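Local coordinates for surface-associated protein CshB (Streptococcus gordonii, PDB 6YZG) that acts as a streptococcal cell-wall adhesin that probably binds fibronectin, the fragment here being its non-repetitive domain 2, at the interface of chains A and B. Sequence-based numbering; all coordinates share one arbitrary frame. Chains: chain A/B, Surface-associated protein CshB.

Contacts 1, 2 and 4 together show how the C-terminal strands of chain B are built into the sheets of chain A. Strand 258-263 pairs in contact 1, strand 245-252 in contact 2, about 21 Å away between C-alpha centres, and strand 234-241 in contact 4, about 15 Å from contact 2. Contacts 1 and 2 also share strand 139-144 of chain A. Contact 3, about 18 Å from contact 2, fastens the later tail of chain B to helix 49-55. With their twins, the four suggest a dimer made by exchange of C-terminal segments, though the structure alone does not show that it forms in the cell.

Contact 1: the interface of chains A and B. Residues chain A 2, 35, 37, 127, 138, 140; chain B 260, 262.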
ATOM      1  N   LEU A   2      -1.954  20.227  13.456  1.00 10.54           N
ATOM      2  CA  LEU A   2      -1.707  20.210  14.923  1.00  9.98           C
ATOM      3  C   LEU A   2      -0.655  19.190  15.279  1.00 11.51           C
ATOM      4  O   LEU A   2      -0.662  18.049  14.811  1.00 11.95           O
ATOM      5  CB  LEU A   2      -2.999  19.916  15.658  1.00 10.16           C
ATOM      6  CG  LEU A   2      -4.112  20.957  15.510  1.00 10.78           C
ATOM      7  CD1 LEU A   2      -5.341  20.529  16.241  1.00 11.89           C
ATOM      8  CD2 LEU A   2      -3.658  22.356  15.933  1.00 11.64           C
ATOM      9  N   VAL A  35      -6.923  27.576  19.290  1.00 11.08           N
ATOM     10  CA  VAL A  35      -7.885  26.481  19.050  1.00 11.51           C
ATOM     11  C   VAL A  35      -7.916  25.579  20.262  1.00 11.15           C
ATOM     12  O   VAL A  35      -6.888  25.254  20.878  1.00 11.85           O
ATOM     13  CB  VAL A  35      -7.514  25.700  17.785  1.00 14.00           C
ATOM     14  CG1 VAL A  35      -7.570  26.550  16.541  1.00 14.62           C
ATOM     15  CG2 VAL A  35      -6.207  25.003  17.877  1.00 18.81           C
ATOM     16  N   LEU A  37      -9.702  21.924  21.411  1.00 10.51           N
ATOM     17  CA  LEU A  37     -10.434  20.699  21.115  1.00 10.99           C
ATOM     18  C   LEU A  37     -10.818  20.091  22.461  1.00 10.78           C
ATOM     19  O   LEU A  37      -9.969  19.976  23.372  1.00 13.19           O
ATOM     20  CB  LEU A  37      -9.600  19.651  20.383  1.00 11.94           C
ATOM     21  CG  LEU A  37      -8.856  20.075  19.129  1.00 16.53           C
ATOM     22  CD1 LEU A  37      -8.203  18.876  18.464  1.00 14.67           C
ATOM     23  CD2 LEU A  37      -9.607  20.960  18.189  1.00 19.73           C
ATOM     24  N   ILE A 127     -15.093  21.769  18.973  1.00 10.99           N
ATOM     25  CA  ILE A 127     -14.009  22.674  18.516  1.00 12.25           C
ATOM     26  C   ILE A 127     -14.410  24.109  18.804  1.00 13.93           C
ATOM     27  O   ILE A 127     -15.521  24.451  18.513  1.00 13.89           O
ATOM     28  CB  ILE A 127     -13.799  22.539  17.000  1.00 15.66           C
ATOM     29  CG1 ILE A 127     -13.340  21.145  16.601  1.00 18.93           C
ATOM     30  CG2 ILE A 127     -12.853  23.612  16.484  1.00 19.06           C
ATOM     31  CD1 ILE A 127     -13.538  20.989  15.123  1.00 24.30           C
ATOM     32  N   PRO A 138     -13.975  28.426  12.479  1.00 11.62           N
ATOM     33  CA  PRO A 138     -12.702  27.896  12.012  1.00 11.79           C
ATOM     34  C   PRO A 138     -12.791  27.240  10.633  1.00 11.04           C
ATOM     35  O   PRO A 138     -13.905  26.926  10.158  1.00 11.05           O
ATOM     36  CB  PRO A 138     -12.466  26.818  13.063  1.00 13.40           C
ATOM     37  CG  PRO A 138     -13.805  26.309  13.411  1.00 13.17           C
ATOM     38  CD  PRO A 138     -14.729  27.540  13.368  1.00 12.35           C
ATOM     39  N   VAL A 140     -11.202  24.016   9.107  1.00  9.60           N
ATOM     40  CA  VAL A 140     -10.579  22.787   9.628  1.00  9.79           C
ATOM     41  C   VAL A 140     -10.249  21.882   8.469  1.00  9.85           C
ATOM     42  O   VAL A 140     -11.081  21.694   7.577  1.00  9.35           O
ATOM     43  CB  VAL A 140     -11.500  22.046  10.571  1.00 10.17           C
ATOM     44  CG1 VAL A 140     -10.880  20.772  11.026  1.00 11.47           C
ATOM     45  CG2 VAL A 140     -11.861  22.912  11.761  1.00 14.12           C
TER
ATOM     46  N   MET B 260      -5.281  16.593  11.877  1.00  9.47           N
ATOM     47  CA  MET B 260      -6.262  17.704  11.928  1.00  9.35           C
ATOM     48  C   MET B 260      -5.457  18.997  11.891  1.00  9.53           C
ATOM     49  O   MET B 260      -4.470  19.117  12.649  1.00  9.32           O
ATOM     50  CB  MET B 260      -7.143  17.696  13.163  1.00 10.60           C
ATOM     51  CG  MET B 260      -8.191  18.831  13.133  1.00 11.26           C
ATOM     52  SD  MET B 260      -9.105  18.946  14.728  1.00 15.03           S
ATOM     53  CE  MET B 260     -10.005  17.428  14.761  1.00 15.21           C
ATOM     54  N   PHE B 262      -5.748  23.552  10.993  1.00 13.11           N
ATOM     55  CA  PHE B 262      -6.562  24.764  10.887  1.00 12.96           C
ATOM     56  C   PHE B 262      -5.892  25.703   9.907  1.00 15.64           C
ATOM     57  O   PHE B 262      -4.660  25.872   9.952  1.00 17.98           O
ATOM     58  CB  PHE B 262      -6.736  25.399  12.247  1.00 14.19           C
ATOM     59  CG  PHE B 262      -7.592  24.637  13.209  1.00 13.36           C
ATOM     60  CD1 PHE B 262      -7.160  23.465  13.837  1.00 15.41           C
ATOM     61  CD2 PHE B 262      -8.907  25.008  13.423  1.00 15.62           C
ATOM     62  CE1 PHE B 262      -8.028  22.749  14.641  1.00 15.87           C
ATOM     63  CE2 PHE B 262      -9.752  24.350  14.304  1.00 13.73           C
ATOM     64  CZ  PHE B 262      -9.317  23.181  14.901  1.00 16.66           C
TER
HETATM   65  O   HOH W   1      -2.469  16.843  12.762  1.00 11.24           O
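The ring of B:Phe262 is sandwiched in a greasy pocket of chain A, between A:Val35 on one face and A:Val140 on the other. CG1 of A:Val35 stands 3.7 Å from the ring centroid, a CH-pi contact over the centre. A:Val140, its side chain pointing the same way as the phenylalanine, sets CG2 below the opposite face, offset to the rim and 3.6 Å from B:Phe262 CE2; this pair is also an antiparallel bridge between strand 139-144 of chain A and strand 258-263 of chain B. A:Ile127 CG2 and A:Pro138 CB meet the ring at its edge, in plane. Standing beside its own backbone N (chi1 -69°), the ring enters the pocket by its CZ end. Two residues earlier on the same strand, B:Met260 reaches toward A:Leu37 tip to tip, SD 3.8 Å from CD1, and its CG packs against A:Val140 CG1. The A:Leu2 side chain crosses that of B:Phe262 obliquely, CD1 near CE1 at the ring edge, and its backbone supplies the polar rim. A:Leu2 N donates to B:Met260 O at 2.9 Å, in the carbonyl plane. Water 1 closes the edge, lying 3.0 Å from A:Leu2 O and 3.0 Å from B:Met260 N.

Contact 2: the interface of chains A and B. Residues chain A 144, 146-148, 152-153; chain B 251-252, 256.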
ATOM      1  N   ASP A 144      -6.367  11.173   6.867  1.00 10.69           N
ATOM      2  CA  ASP A 144      -5.812   9.958   7.485  1.00 10.92           C
ATOM      3  C   ASP A 144      -4.332   9.946   7.160  1.00 12.08           C
ATOM      4  O   ASP A 144      -4.009   9.894   5.984  1.00 14.12           O
ATOM      5  CB  ASP A 144      -6.490   8.693   6.947  1.00 12.17           C
ATOM      6  CG  ASP A 144      -6.026   7.378   7.546  1.00 11.80           C
ATOM      7  OD1 ASP A 144      -5.120   7.345   8.365  1.00 11.47           O
ATOM      8  OD2 ASP A 144      -6.640   6.357   7.156  1.00 13.64           O
ATOM      9  N   GLU A 146      -2.288   7.527   7.565  1.00 14.76           N
ATOM     10  CA  GLU A 146      -1.801   6.185   7.163  1.00 14.88           C
ATOM     11  C   GLU A 146      -2.417   5.738   5.849  1.00 15.60           C
ATOM     12  O   GLU A 146      -3.482   6.160   5.488  1.00 14.72           O
ATOM     13  CB  GLU A 146      -2.129   5.140   8.223  1.00 15.76           C
ATOM     14  CG  GLU A 146      -1.432   5.360   9.539  1.00 19.19           C
ATOM     15  CD  GLU A 146      -0.007   4.835   9.490  1.00 29.61           C
ATOM     16  OE1 GLU A 146       0.344   4.179   8.516  1.00 34.11           O
ATOM     17  OE2 GLU A 146       0.718   5.095  10.410  1.00 39.23           O
ATOM     18  N   ASP A 147      -1.732   4.799   5.214  1.00 17.21           N
ATOM     19  CA  ASP A 147      -2.267   4.176   3.988  1.00 19.68           C
ATOM     20  C   ASP A 147      -3.433   3.258   4.376  1.00 15.48           C
ATOM     21  O   ASP A 147      -3.495   2.784   5.477  1.00 16.20           O
ATOM     22  CB  ASP A 147      -1.209   3.354   3.250  1.00 23.95           C
ATOM     23  CG  ASP A 147      -1.368   3.458   1.734  1.00 37.90           C
ATOM     24  OD1 ASP A 147      -2.435   3.837   1.275  1.00 45.21           O
ATOM     25  OD2 ASP A 147      -0.392   3.245   1.022  1.00 52.07           O
ATOM     26  N   ALA A 148      -4.344   3.103   3.445  1.00 17.07           N
ATOM     27  CA  ALA A 148      -5.514   2.241   3.629  1.00 15.80           C
ATOM     28  C   ALA A 148      -5.688   1.323   2.412  1.00 17.61           C
ATOM     29  O   ALA A 148      -5.707   1.784   1.314  1.00 19.70           O
ATOM     30  CB  ALA A 148      -6.728   3.113   3.815  1.00 16.79           C
ATOM     31  N   GLU A 152      -9.572  -1.271   5.160  1.00 12.25           N
ATOM     32  CA  GLU A 152      -9.128  -0.343   6.238  1.00 11.72           C
ATOM     33  C   GLU A 152      -9.946   0.938   6.069  1.00 12.25           C
ATOM     34  O   GLU A 152      -9.905   1.526   4.999  1.00 13.53           O
ATOM     35  CB  GLU A 152      -7.626  -0.042   6.236  1.00 14.56           C
ATOM     36  CG  GLU A 152      -6.783  -1.304   6.421  1.00 15.38           C
ATOM     37  CD  GLU A 152      -5.280  -1.085   6.346  1.00 18.78           C
ATOM     38  OE1 GLU A 152      -4.842  -0.457   5.368  1.00 20.45           O
ATOM     39  OE2 GLU A 152      -4.567  -1.508   7.256  1.00 24.81           O
ATOM     40  N   PHE A 153     -10.704   1.341   7.091  1.00 10.15           N
ATOM     41  CA  PHE A 153     -11.673   2.446   6.979  1.00  9.62           C
ATOM     42  C   PHE A 153     -11.273   3.592   7.885  1.00  9.44           C
ATOM     43  O   PHE A 153     -11.046   3.397   9.096  1.00 10.68           O
ATOM     44  CB  PHE A 153     -13.076   1.943   7.350  1.00 10.06           C
ATOM     45  CG  PHE A 153     -13.529   0.677   6.637  1.00 11.50           C
ATOM     46  CD1 PHE A 153     -13.249   0.467   5.300  1.00 13.04           C
ATOM     47  CD2 PHE A 153     -14.146  -0.301   7.344  1.00 14.37           C
ATOM     48  CE1 PHE A 153     -13.655  -0.697   4.678  1.00 13.72           C
ATOM     49  CE2 PHE A 153     -14.481  -1.521   6.764  1.00 16.60           C
ATOM     50  CZ  PHE A 153     -14.320  -1.669   5.405  1.00 14.84           C
TER
ATOM     51  N   ALA B 251     -11.906   1.733  11.451  1.00  9.16           N
ATOM     52  CA  ALA B 251     -11.933   0.264  11.691  1.00 10.06           C
ATOM     53  C   ALA B 251     -10.872  -0.311  10.780  1.00  8.69           C
ATOM     54  O   ALA B 251     -10.889  -0.055   9.572  1.00  9.79           O
ATOM     55  CB  ALA B 251     -13.294  -0.300  11.517  1.00 10.51           C
ATOM     56  N   SER B 252      -9.941  -1.072  11.325  1.00  9.44           N
ATOM     57  CA  SER B 252      -8.777  -1.521  10.542  1.00 10.66           C
ATOM     58  C   SER B 252      -8.172  -2.750  11.195  1.00 10.47           C
ATOM     59  O   SER B 252      -7.992  -2.779  12.441  1.00 10.80           O
ATOM     60  CB  SER B 252      -7.782  -0.393  10.478  1.00 11.91           C
ATOM     61  OG  SER B 252      -6.650  -0.791   9.717  1.00 14.29           O
ATOM     62  N   GLN B 256      -4.885   3.214  11.654  1.00 11.16           N
ATOM     63  CA  GLN B 256      -5.011   4.447  10.874  1.00 12.19           C
ATOM     64  C   GLN B 256      -4.645   5.583  11.803  1.00 15.10           C
ATOM     65  O   GLN B 256      -4.449   5.353  12.980  1.00 18.21           O
ATOM     66  CB  GLN B 256      -6.423   4.611  10.303  1.00 11.80           C
ATOM     67  CG  GLN B 256      -6.943   3.406   9.555  1.00 12.95           C
ATOM     68  CD  GLN B 256      -6.020   2.936   8.456  1.00 13.95           C
ATOM     69  OE1 GLN B 256      -5.560   3.698   7.556  1.00 15.80           O
ATOM     70  NE2 GLN B 256      -5.716   1.653   8.472  1.00 12.00           N
TER
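An edge-to-edge beta pairing, capped by a buried glutamine, joins A:Phe153 to B:Ala251 and continues a sheet of chain A into chain B, so that the two copies are knit through shared hydrogen bonding. A:Phe153 N donates a hydrogen bond to B:Ala251 O at 2.9 Å, and B:Ala251 N answers A:Phe153 O at 3.0 Å, the two-bond pattern of an antiparallel bridge. Beyond it, B:Gln256 pushes into a bay of chain A lined by A:Asp144, A:Asp147 and A:Glu152. Its chain leaves beside the backbone N (chi1 -51°) and bends again at the next bond, which turns the amide back toward B:Ser252. There NE2 of B:Gln256 donates to the hydroxyl OG at 2.9 Å in the amide plane. A:Glu152 crosses the glutamine at about a right angle, CB 3.4 Å from B:Gln256 NE2. The A:Asp144 carboxylate stands almost perpendicular to this amide. As modelled, B:Gln256 OE1 lies 2.9 Å from A:Asp144 OD2, acceptor against acceptor, and near O of the poorly ordered A:Asp147. That assignment is doubtful; an amide turned end for end would offer its nitrogen to the aspartate, with B:Ser252 OG then able to donate. A:Asp144 OD1 accepts a hydrogen bond from A:Glu146 N above the carboxylate plane, which helps fix the aspartate. The glutamine belongs to the turn between strands 245-252 and 258-263 of chain B, fitted against the loop joining strands 139-144 and 153-158 of chain A.

Contact 3: the interface of chains A and B. Residues chain A 50, 54, 212-214, 224; chain B 285-287.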
ATOM      1  N   ILE A  50     -25.761   8.205  12.160  1.00 12.34           N
ATOM      2  CA  ILE A  50     -25.443   8.009  10.732  1.00 11.28           C
ATOM      3  C   ILE A  50     -25.585   6.512  10.395  1.00 10.86           C
ATOM      4  O   ILE A  50     -26.240   6.121   9.443  1.00 11.90           O
ATOM      5  CB  ILE A  50     -24.057   8.557  10.364  1.00 12.38           C
ATOM      6  CG1 ILE A  50     -23.906  10.066  10.647  1.00 15.95           C
ATOM      7  CG2 ILE A  50     -23.753   8.184   8.938  1.00 12.59           C
ATOM      8  CD1 ILE A  50     -22.480  10.410  10.932  1.00 17.74           C
ATOM      9  N   ARG A  54     -28.257   4.105   8.143  1.00 12.50           N
ATOM     10  CA  ARG A  54     -27.809   3.272   7.042  1.00 11.86           C
ATOM     11  C   ARG A  54     -28.308   1.827   7.207  1.00 12.83           C
ATOM     12  O   ARG A  54     -28.536   1.196   6.180  1.00 15.26           O
ATOM     13  CB  ARG A  54     -26.283   3.272   6.896  1.00 11.96           C
ATOM     14  CG  ARG A  54     -25.742   4.658   6.538  1.00 11.26           C
ATOM     15  CD  ARG A  54     -24.260   4.556   6.421  1.00 11.28           C
ATOM     16  NE  ARG A  54     -23.617   5.819   5.988  1.00 10.80           N
ATOM     17  CZ  ARG A  54     -22.323   5.941   5.792  1.00 10.22           C
ATOM     18  NH1 ARG A  54     -21.488   4.949   6.047  1.00 10.87           N
ATOM     19  NH2 ARG A  54     -21.779   7.121   5.474  1.00 10.42           N
ATOM     20  N   SER A 212     -18.927   4.498   1.977  1.00 10.52           N
ATOM     21  CA  SER A 212     -19.673   5.704   1.556  1.00 11.44           C
ATOM     22  C   SER A 212     -20.859   5.325   0.691  1.00 11.74           C
ATOM     23  O   SER A 212     -20.741   4.535  -0.250  1.00 13.64           O
ATOM     24  CB  SER A 212     -18.784   6.650   0.807  1.00 10.33           C
ATOM     25  OG  SER A 212     -19.518   7.847   0.539  1.00 11.07           O
ATOM     26  N   PRO A 213     -22.004   5.944   0.898  1.00 12.81           N
ATOM     27  CA  PRO A 213     -23.122   5.843  -0.062  1.00 14.32           C
ATOM     28  C   PRO A 213     -22.774   6.449  -1.413  1.00 13.82           C
ATOM     29  O   PRO A 213     -23.337   6.085  -2.422  1.00 14.71           O
ATOM     30  CB  PRO A 213     -24.194   6.730   0.606  1.00 14.70           C
ATOM     31  CG  PRO A 213     -23.913   6.710   2.031  1.00 14.26           C
ATOM     32  CD  PRO A 213     -22.406   6.641   2.122  1.00 12.07           C
ATOM     33  N   ASP A 214     -21.810   7.371  -1.439  1.00 11.99           N
ATOM     34  CA  ASP A 214     -21.378   8.143  -2.627  1.00 11.68           C
ATOM     35  C   ASP A 214     -20.137   7.473  -3.177  1.00 11.46           C
ATOM     36  O   ASP A 214     -19.012   7.781  -2.786  1.00 12.02           O
ATOM     37  CB  ASP A 214     -21.162   9.602  -2.237  1.00 11.35           C
ATOM     38  CG  ASP A 214     -20.616  10.431  -3.349  1.00 13.38           C
ATOM     39  OD1 ASP A 214     -20.452   9.936  -4.501  1.00 13.73           O
ATOM     40  OD2 ASP A 214     -20.195  11.554  -3.018  1.00 14.05           O
ATOM     41  N   VAL A 224     -20.157  13.668   5.742  1.00  7.43           N
ATOM     42  CA  VAL A 224     -19.462  12.393   6.002  1.00  7.56           C
ATOM     43  C   VAL A 224     -18.524  12.113   4.851  1.00  7.88           C
ATOM     44  O   VAL A 224     -19.002  11.991   3.709  1.00  9.40           O
ATOM     45  CB  VAL A 224     -20.487  11.260   6.165  1.00  8.09           C
ATOM     46  CG1 VAL A 224     -19.748   9.970   6.536  1.00  8.13           C
ATOM     47  CG2 VAL A 224     -21.529  11.630   7.199  1.00  8.90           C
TER
ATOM     48  N   ASP B 285     -25.701  12.797   5.810  1.00 10.43           N
ATOM     49  CA  ASP B 285     -24.974  11.744   5.130  1.00 10.50           C
ATOM     50  C   ASP B 285     -24.830  12.036   3.653  1.00 10.74           C
ATOM     51  O   ASP B 285     -25.623  12.813   3.083  1.00 12.22           O
ATOM     52  CB  ASP B 285     -25.661  10.395   5.347  1.00 11.39           C
ATOM     53  CG  ASP B 285     -24.746   9.195   5.290  1.00 12.26           C
ATOM     54  OD1 ASP B 285     -23.538   9.368   5.000  1.00 11.90           O
ATOM     55  OD2 ASP B 285     -25.316   8.058   5.493  1.00 12.07           O
ATOM     56  N   SER B 286     -23.856  11.373   3.067  1.00 11.85           N
ATOM     57  CA  SER B 286     -23.614  11.483   1.635  1.00 11.85           C
ATOM     58  C   SER B 286     -24.791  10.920   0.832  1.00 13.38           C
ATOM     59  O   SER B 286     -25.428   9.933   1.247  1.00 13.99           O
ATOM     60  CB  SER B 286     -22.353  10.721   1.289  1.00 12.84           C
ATOM     61  OG  SER B 286     -21.301  10.916   2.254  1.00 13.20           O
ATOM     62  N   VAL B 287     -25.074  11.511  -0.325  1.00 14.92           N
ATOM     63  CA  VAL B 287     -26.099  10.936  -1.230  1.00 16.74           C
ATOM     64  C   VAL B 287     -25.688   9.538  -1.688  1.00 16.11           C
ATOM     65  O   VAL B 287     -24.514   9.240  -1.838  1.00 14.61           O
ATOM     66  CB  VAL B 287     -26.311  11.874  -2.435  1.00 19.76           C
ATOM     67  CG1 VAL B 287     -25.052  11.962  -3.216  1.00 18.55           C
ATOM     68  CG2 VAL B 287     -27.461  11.419  -3.300  1.00 27.34           C
TER
HETATM   69  O   HOH W   2     -19.228   9.005   2.985  1.00 13.57           O
HETATM   70  O   HOH W   3     -27.264   7.789   7.360  1.00 14.09           O
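From B:Asp285 to B:Val287 the backbone runs extended, in a polyproline-like course past A:Pro213 and A:Val224, presenting the side chains of B:Asp285 and B:Ser286, and then the B:Val287 carbonyl, to chain A. The charged grip is the salt bridge of B:Asp285 with A:Arg54 of helix 49-55. The arginine chain is stretched from CG to NE and meets the carboxylate side-on: NE donates to OD2 at 2.9 Å and NH2 to OD1 at 2.9 Å. Both oxygens use their syn lone pairs, and the two planes lie only 12° apart, a flat bidentate pair that would fix the rotation of both groups. A:Pro213 CD rests on one face of the guanidinium, offset toward its rim. B:Asp285 OD1 also accepts from B:Ser286 N, which approaches from above the carboxylate plane, so the tail's own backbone probably helps position the carboxylate. On the helix side, A:Ile50 sets CG2 against the carboxylate, and water 3 joins the backbone A:Ile50 O to B:Asp285 OD2. A:Val224 packs CG2 against the aspartate from strand 224-225. The next side chain, B:Ser286, carries OG beside its own backbone N (chi1 -42°), where it reaches A:Val224 O at 2.9 Å, a distance fitting a hydrogen bond from the hydroxyl. The same OG lies 2.9 Å from water 2, which in turn stands 2.7 Å from A:Ser212 OG.

Contact 4: the interface of chains A and B. Residues chain A 168-170, 230, 232; chain B 170, 233-234.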
ATOM      1  N   GLU A 168      -3.697  16.964  -2.173  1.00 15.93           N
ATOM      2  CA  GLU A 168      -2.952  15.813  -1.643  1.00 18.09           C
ATOM      3  C   GLU A 168      -1.825  16.345  -0.783  1.00 18.41           C
ATOM      4  O   GLU A 168      -1.158  17.263  -1.208  1.00 21.10           O
ATOM      5  CB  GLU A 168      -2.323  15.034  -2.792  1.00 21.53           C
ATOM      6  CG  GLU A 168      -3.267  14.312  -3.704  1.00 27.18           C
ATOM      7  CD  GLU A 168      -2.552  13.920  -5.002  1.00 38.77           C
ATOM      8  OE1 GLU A 168      -3.145  14.055  -6.117  1.00 44.04           O
ATOM      9  OE2 GLU A 168      -1.366  13.529  -4.900  1.00 44.67           O
ATOM     10  N   TRP A 169      -1.616  15.723   0.362  1.00 15.99           N
ATOM     11  CA  TRP A 169      -0.485  15.991   1.260  1.00 18.88           C
ATOM     12  C   TRP A 169       0.541  14.860   1.087  1.00 17.77           C
ATOM     13  O   TRP A 169       0.179  13.699   1.192  1.00 19.92           O
ATOM     14  CB  TRP A 169      -0.966  16.125   2.703  1.00 18.74           C
ATOM     15  CG  TRP A 169       0.122  16.494   3.655  1.00 21.12           C
ATOM     16  CD1 TRP A 169       0.846  15.646   4.442  1.00 28.21           C
ATOM     17  CD2 TRP A 169       0.599  17.813   3.930  1.00 23.50           C
ATOM     18  NE1 TRP A 169       1.736  16.357   5.212  1.00 28.92           N
ATOM     19  CE2 TRP A 169       1.626  17.685   4.897  1.00 28.05           C
ATOM     20  CE3 TRP A 169       0.214  19.088   3.497  1.00 27.32           C
ATOM     21  CZ2 TRP A 169       2.286  18.796   5.410  1.00 29.01           C
ATOM     22  CZ3 TRP A 169       0.882  20.186   3.997  1.00 31.17           C
ATOM     23  CH2 TRP A 169       1.910  20.030   4.926  1.00 30.62           C
ATOM     24  N   LYS A 170       1.765  15.269   0.779  1.00 27.32           N
ATOM     25  CA  LYS A 170       2.882  14.351   0.445  1.00 32.32           C
ATOM     26  C   LYS A 170       3.546  13.836   1.713  1.00 35.00           C
ATOM     27  O   LYS A 170       3.945  14.663   2.536  1.00 33.27           O
ATOM     28  CB  LYS A 170       3.881  15.061  -0.476  1.00 35.74           C
ATOM     29  CG  LYS A 170       5.190  14.331  -0.724  1.00 42.42           C
ATOM     30  CD  LYS A 170       5.007  13.014  -1.421  1.00 50.50           C
ATOM     31  CE  LYS A 170       5.317  13.074  -2.902  1.00 53.67           C
ATOM     32  NZ  LYS A 170       4.878  11.848  -3.611  1.00 56.80           N
ATOM     33  N   SER A 230      -5.878   6.327  -1.219  1.00 35.88           N
ATOM     34  CA  SER A 230      -5.086   7.141  -2.185  1.00 34.32           C
ATOM     35  C   SER A 230      -4.801   6.253  -3.402  1.00 33.46           C
ATOM     36  O   SER A 230      -4.669   5.035  -3.152  1.00 33.22           O
ATOM     37  CB  SER A 230      -3.796   7.676  -1.590  1.00 40.20           C
ATOM     38  OG  SER A 230      -2.956   8.159  -2.635  1.00 39.58           O
ATOM     39  N   GLU A 232      -2.636   7.212  -6.226  1.00 49.86           N
ATOM     40  CA  GLU A 232      -1.410   7.530  -7.002  1.00 57.51           C
ATOM     41  C   GLU A 232      -0.227   6.804  -6.359  1.00 53.03           C
ATOM     42  O   GLU A 232       0.154   7.162  -5.226  1.00 53.95           O
ATOM     43  CB  GLU A 232      -1.199   9.034  -7.188  1.00 63.20           C
ATOM     44  CG  GLU A 232      -1.068   9.849  -5.915  1.00 69.67           C
ATOM     45  CD  GLU A 232      -0.718  11.293  -6.232  1.00 76.13           C
ATOM     46  OE1 GLU A 232       0.201  11.845  -5.587  1.00 81.52           O
ATOM     47  OE2 GLU A 232      -1.353  11.855  -7.152  1.00 74.54           O
TER
ATOM     48  N   LYS B 170       5.029   6.387 -13.068  1.00 27.32           N
ATOM     49  CA  LYS B 170       3.745   6.773 -12.432  1.00 32.32           C
ATOM     50  C   LYS B 170       2.628   5.842 -12.880  1.00 35.00           C
ATOM     51  O   LYS B 170       2.444   5.699 -14.090  1.00 33.27           O
ATOM     52  CB  LYS B 170       3.429   8.240 -12.747  1.00 35.74           C
ATOM     53  CG  LYS B 170       2.041   8.718 -12.355  1.00 42.42           C
ATOM     54  CD  LYS B 170       1.792   8.657 -10.877  1.00 50.50           C
ATOM     55  CE  LYS B 170       1.922  10.001 -10.193  1.00 53.67           C
ATOM     56  NZ  LYS B 170       1.937   9.874  -8.716  1.00 56.80           N
ATOM     57  N   ARG B 233       4.078   8.148  -0.849  1.00 49.65           N
ATOM     58  CA  ARG B 233       2.599   8.117  -0.791  1.00 45.54           C
ATOM     59  C   ARG B 233       2.059   9.530  -0.533  1.00 39.50           C
ATOM     60  O   ARG B 233       2.812  10.416   0.023  1.00 35.56           O
ATOM     61  CB  ARG B 233       2.096   7.159   0.291  1.00 54.82           C
ATOM     62  CG  ARG B 233       1.439   5.895  -0.248  1.00 60.72           C
ATOM     63  CD  ARG B 233       0.266   6.053  -1.225  1.00 64.59           C
ATOM     64  NE  ARG B 233      -0.154   4.718  -1.668  1.00 69.06           N
ATOM     65  CZ  ARG B 233      -1.041   4.428  -2.630  1.00 75.05           C
ATOM     66  NH1 ARG B 233      -1.308   3.161  -2.909  1.00 74.58           N
ATOM     67  NH2 ARG B 233      -1.650   5.377  -3.322  1.00 73.72           N
ATOM     68  N   THR B 234       0.794   9.717  -0.911  1.00 29.08           N
ATOM     69  CA  THR B 234       0.065  10.950  -0.563  1.00 26.39           C
ATOM     70  C   THR B 234      -1.243  10.571   0.097  1.00 22.07           C
ATOM     71  O   THR B 234      -1.729   9.450  -0.015  1.00 22.31           O
ATOM     72  CB  THR B 234      -0.151  11.897  -1.746  1.00 28.68           C
ATOM     73  OG1 THR B 234      -1.108  11.304  -2.615  1.00 29.40           O
ATOM     74  CG2 THR B 234       1.149  12.246  -2.440  1.00 33.14           C
TER
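The carboxylate of A:Glu168 is approached from above its plane by B:Thr234, whose hydroxyl OG1 donates to OE2 at 3.2 Å, 42° out of that plane. A second flat acid, the poorly ordered A:Glu232, comes in across the threonine at about a right angle and offers OE1 at 3.3 Å from the same OG1, a weak bond. A hydroxyl has one proton, so the two acids probably share it in turn. The threonine sets OG1 between its backbone N and carbonyl carbon (chi1 71°), which turns the hydroxyl toward both glutamates. Its methyl CG2 lies 4.0 Å from A:Lys170 CA. The B:Arg233 chain, poorly ordered too, bends at chi2 and brings its guanidinium near A:Ser230, with NH2 only weakly bonded to OG at 3.1 Å. B:Lys170 NZ stands roughly 4.1 Å from A:Glu232 OE1, a separation the disorder makes approximate; the opposite charges, not in contact, may still attract. Here B:Thr234, at the start of strand 234-241, forms an antiparallel bridge with A:Lys170, at the end of strand 164-170. A:Ser230 and A:Glu232 belong to the loop that leads into the matching strand of chain A, so the two chains pass each other where each probably enters its partner's sheet.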